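Local atomic coordinates of dTDP-4-dehydrorhamnose reductase (Bacillus anthracis, PDB entry 3SC6), a protein that catalyses the NADP(H)-dependent interconversion of dTDP-4-dehydro-6-deoxy-L-mannose and dTDP-6-deoxy-L-mannose in the rhamnose biosynthetic pathway. Residues C218-F221 with E222-K225. Sequence-based numbering, arbitrary orientation.
Sequences CSWF and EFAK
An N-cap opens helix 220-231 in this RmlD-family reductase, where S219 meets the first turn. Serine suits the place because its hydroxyl is carried on a single methylene, CB, close enough to fold back on that turn: with OG between the backbone N and the carbonyl carbon (chi1 62°), it accepts from E222 N at 3.1 Å. S219 O then takes F223 N at 2.7 Å, and K225 N continues the helical pattern to F221 O at 3.0 Å. On the buried flank C218 SG packs 3.4 Å from F223 CB and makes an oblique sulfur-aromatic contact with the F223 ring, 5.2 Å from its centroid; a small, weakly polar thiol fits there. Both side chains also touch P188. W220 CE3 approaches F223 CD2 at 4.3 Å, while the indole, itself about 7 Å from the bound NADP, stacks on W155. One turn along, the extended chain of exposed K225 crosses the F221 ring obliquely, laying CE by F221 CE2 (3.2 Å); lysine lends methylene carbon to the ring. The serine cap thus satisfies an amide that has no preceding helical carbonyl, and the negative charge of E222 would probably interact favourably with the positive N-terminal end of the helix dipole.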
ATOM      1  N   CYS A 218       9.700  -3.705  13.143  1.00 72.41           N
ATOM      2  CA  CYS A 218      10.784  -4.444  12.516  1.00 72.36           C
ATOM      3  C   CYS A 218      11.829  -3.462  11.979  1.00 72.44           C
ATOM      4  O   CYS A 218      11.852  -2.303  12.374  1.00 73.53           O
ATOM      5  CB  CYS A 218      10.173  -5.278  11.384  1.00 71.13           C
ATOM      6  SG  CYS A 218      11.259  -6.337  10.480  1.00 72.34           S
ATOM      7  N   SER A 219      12.705  -3.934  11.097  1.00 71.81           N
ATOM      8  CA  SER A 219      13.747  -3.095  10.497  1.00 71.23           C
ATOM      9  C   SER A 219      14.270  -3.859   9.295  1.00 69.59           C
ATOM     10  O   SER A 219      14.313  -5.089   9.327  1.00 69.53           O
ATOM     11  CB  SER A 219      14.887  -2.825  11.476  1.00 73.46           C
ATOM     12  OG  SER A 219      15.535  -4.026  11.852  1.00 75.47           O
ATOM     13  N   TRP A 220      14.678  -3.151   8.244  1.00 67.72           N
ATOM     14  CA  TRP A 220      15.182  -3.829   7.048  1.00 66.38           C
ATOM     15  C   TRP A 220      16.246  -4.843   7.415  1.00 67.94           C
ATOM     16  O   TRP A 220      16.316  -5.920   6.825  1.00 67.57           O
ATOM     17  CB  TRP A 220      15.729  -2.847   6.010  1.00 65.59           C
ATOM     18  CG  TRP A 220      14.725  -1.844   5.555  1.00 61.96           C
ATOM     19  CD1 TRP A 220      14.669  -0.527   5.898  1.00 59.45           C
ATOM     20  CD2 TRP A 220      13.565  -2.102   4.758  1.00 57.93           C
ATOM     21  NE1 TRP A 220      13.582   0.068   5.310  1.00 58.95           N
ATOM     22  CE2 TRP A 220      12.882  -0.880   4.610  1.00 57.66           C
ATOM     23  CE3 TRP A 220      13.051  -3.245   4.135  1.00 56.11           C
ATOM     24  CZ2 TRP A 220      11.708  -0.766   3.868  1.00 55.73           C
ATOM     25  CZ3 TRP A 220      11.888  -3.132   3.398  1.00 55.83           C
ATOM     26  CH2 TRP A 220      11.228  -1.899   3.270  1.00 55.10           C
ATOM     27  N   PHE A 221      17.062  -4.488   8.401  1.00 69.79           N
ATOM     28  CA  PHE A 221      18.137  -5.341   8.889  1.00 71.50           C
ATOM     29  C   PHE A 221      17.592  -6.636   9.510  1.00 71.88           C
ATOM     30  O   PHE A 221      17.935  -7.729   9.054  1.00 71.98           O
ATOM     31  CB  PHE A 221      18.986  -4.546   9.884  1.00 73.22           C
ATOM     32  CG  PHE A 221      20.111  -5.323  10.492  1.00 75.39           C
ATOM     33  CD1 PHE A 221      21.316  -5.456   9.825  1.00 77.62           C
ATOM     34  CD2 PHE A 221      19.988  -5.862  11.763  1.00 77.53           C
ATOM     35  CE1 PHE A 221      22.363  -6.155  10.392  1.00 79.48           C
ATOM     36  CE2 PHE A 221      21.033  -6.555  12.340  1.00 79.95           C
ATOM     37  CZ  PHE A 221      22.225  -6.704  11.651  1.00 80.75           C
ATOM     38  N   GLU A 222      16.748  -6.516  10.536  1.00 72.05           N
ATOM     39  CA  GLU A 222      16.164  -7.696  11.194  1.00 72.92           C
ATOM     40  C   GLU A 222      15.294  -8.466  10.213  1.00 71.55           C
ATOM     41  O   GLU A 222      15.213  -9.696  10.258  1.00 71.58           O
ATOM     42  CB  GLU A 222      15.316  -7.293  12.398  1.00 73.58           C
ATOM     43  CG  GLU A 222      16.078  -6.610  13.510  1.00 77.14           C
ATOM     44  CD  GLU A 222      15.178  -6.193  14.662  1.00 80.33           C
ATOM     45  OE1 GLU A 222      13.939  -6.354  14.553  1.00 77.82           O
ATOM     46  OE2 GLU A 222      15.712  -5.687  15.674  1.00 85.09           O
ATOM     47  N   PHE A 223      14.631  -7.723   9.336  1.00 70.27           N
ATOM     48  CA  PHE A 223      13.765  -8.305   8.329  1.00 69.35           C
ATOM     49  C   PHE A 223      14.641  -9.095   7.369  1.00 69.45           C
ATOM     50  O   PHE A 223      14.330 -10.235   7.031  1.00 69.49           O
ATOM     51  CB  PHE A 223      12.960  -7.192   7.638  1.00 68.38           C
ATOM     52  CG  PHE A 223      12.015  -7.674   6.576  1.00 67.05           C
ATOM     53  CD1 PHE A 223      10.862  -8.350   6.921  1.00 67.39           C
ATOM     54  CD2 PHE A 223      12.204  -7.329   5.254  1.00 66.79           C
ATOM     55  CE1 PHE A 223       9.973  -8.767   5.961  1.00 66.69           C
ATOM     56  CE2 PHE A 223      11.305  -7.732   4.290  1.00 66.66           C
ATOM     57  CZ  PHE A 223      10.191  -8.450   4.645  1.00 66.43           C
ATOM     58  N   ALA A 224      15.762  -8.499   6.971  1.00 69.33           N
ATOM     59  CA  ALA A 224      16.691  -9.151   6.063  1.00 69.44           C
ATOM     60  C   ALA A 224      17.138 -10.487   6.654  1.00 70.55           C
ATOM     61  O   ALA A 224      17.046 -11.517   5.990  1.00 70.15           O
ATOM     62  CB  ALA A 224      17.890  -8.258   5.793  1.00 69.35           C
ATOM     63  N   LYS A 225      17.611 -10.470   7.903  1.00 71.87           N
ATOM     64  CA  LYS A 225      18.059 -11.704   8.559  1.00 73.65           C
ATOM     65  C   LYS A 225      17.010 -12.791   8.522  1.00 73.90           C
ATOM     66  O   LYS A 225      17.285 -13.920   8.116  1.00 74.95           O
ATOM     67  CB  LYS A 225      18.418 -11.489  10.035  1.00 74.72           C
ATOM     68  CG  LYS A 225      19.608 -10.611  10.344  1.00 75.80           C
ATOM     69  CD  LYS A 225      19.802 -10.565  11.866  1.00 77.60           C
ATOM     70  CE  LYS A 225      21.009  -9.754  12.283  1.00 78.40           C
ATOM     71  NZ  LYS A 225      22.284 -10.311  11.762  1.00 79.39           N
TER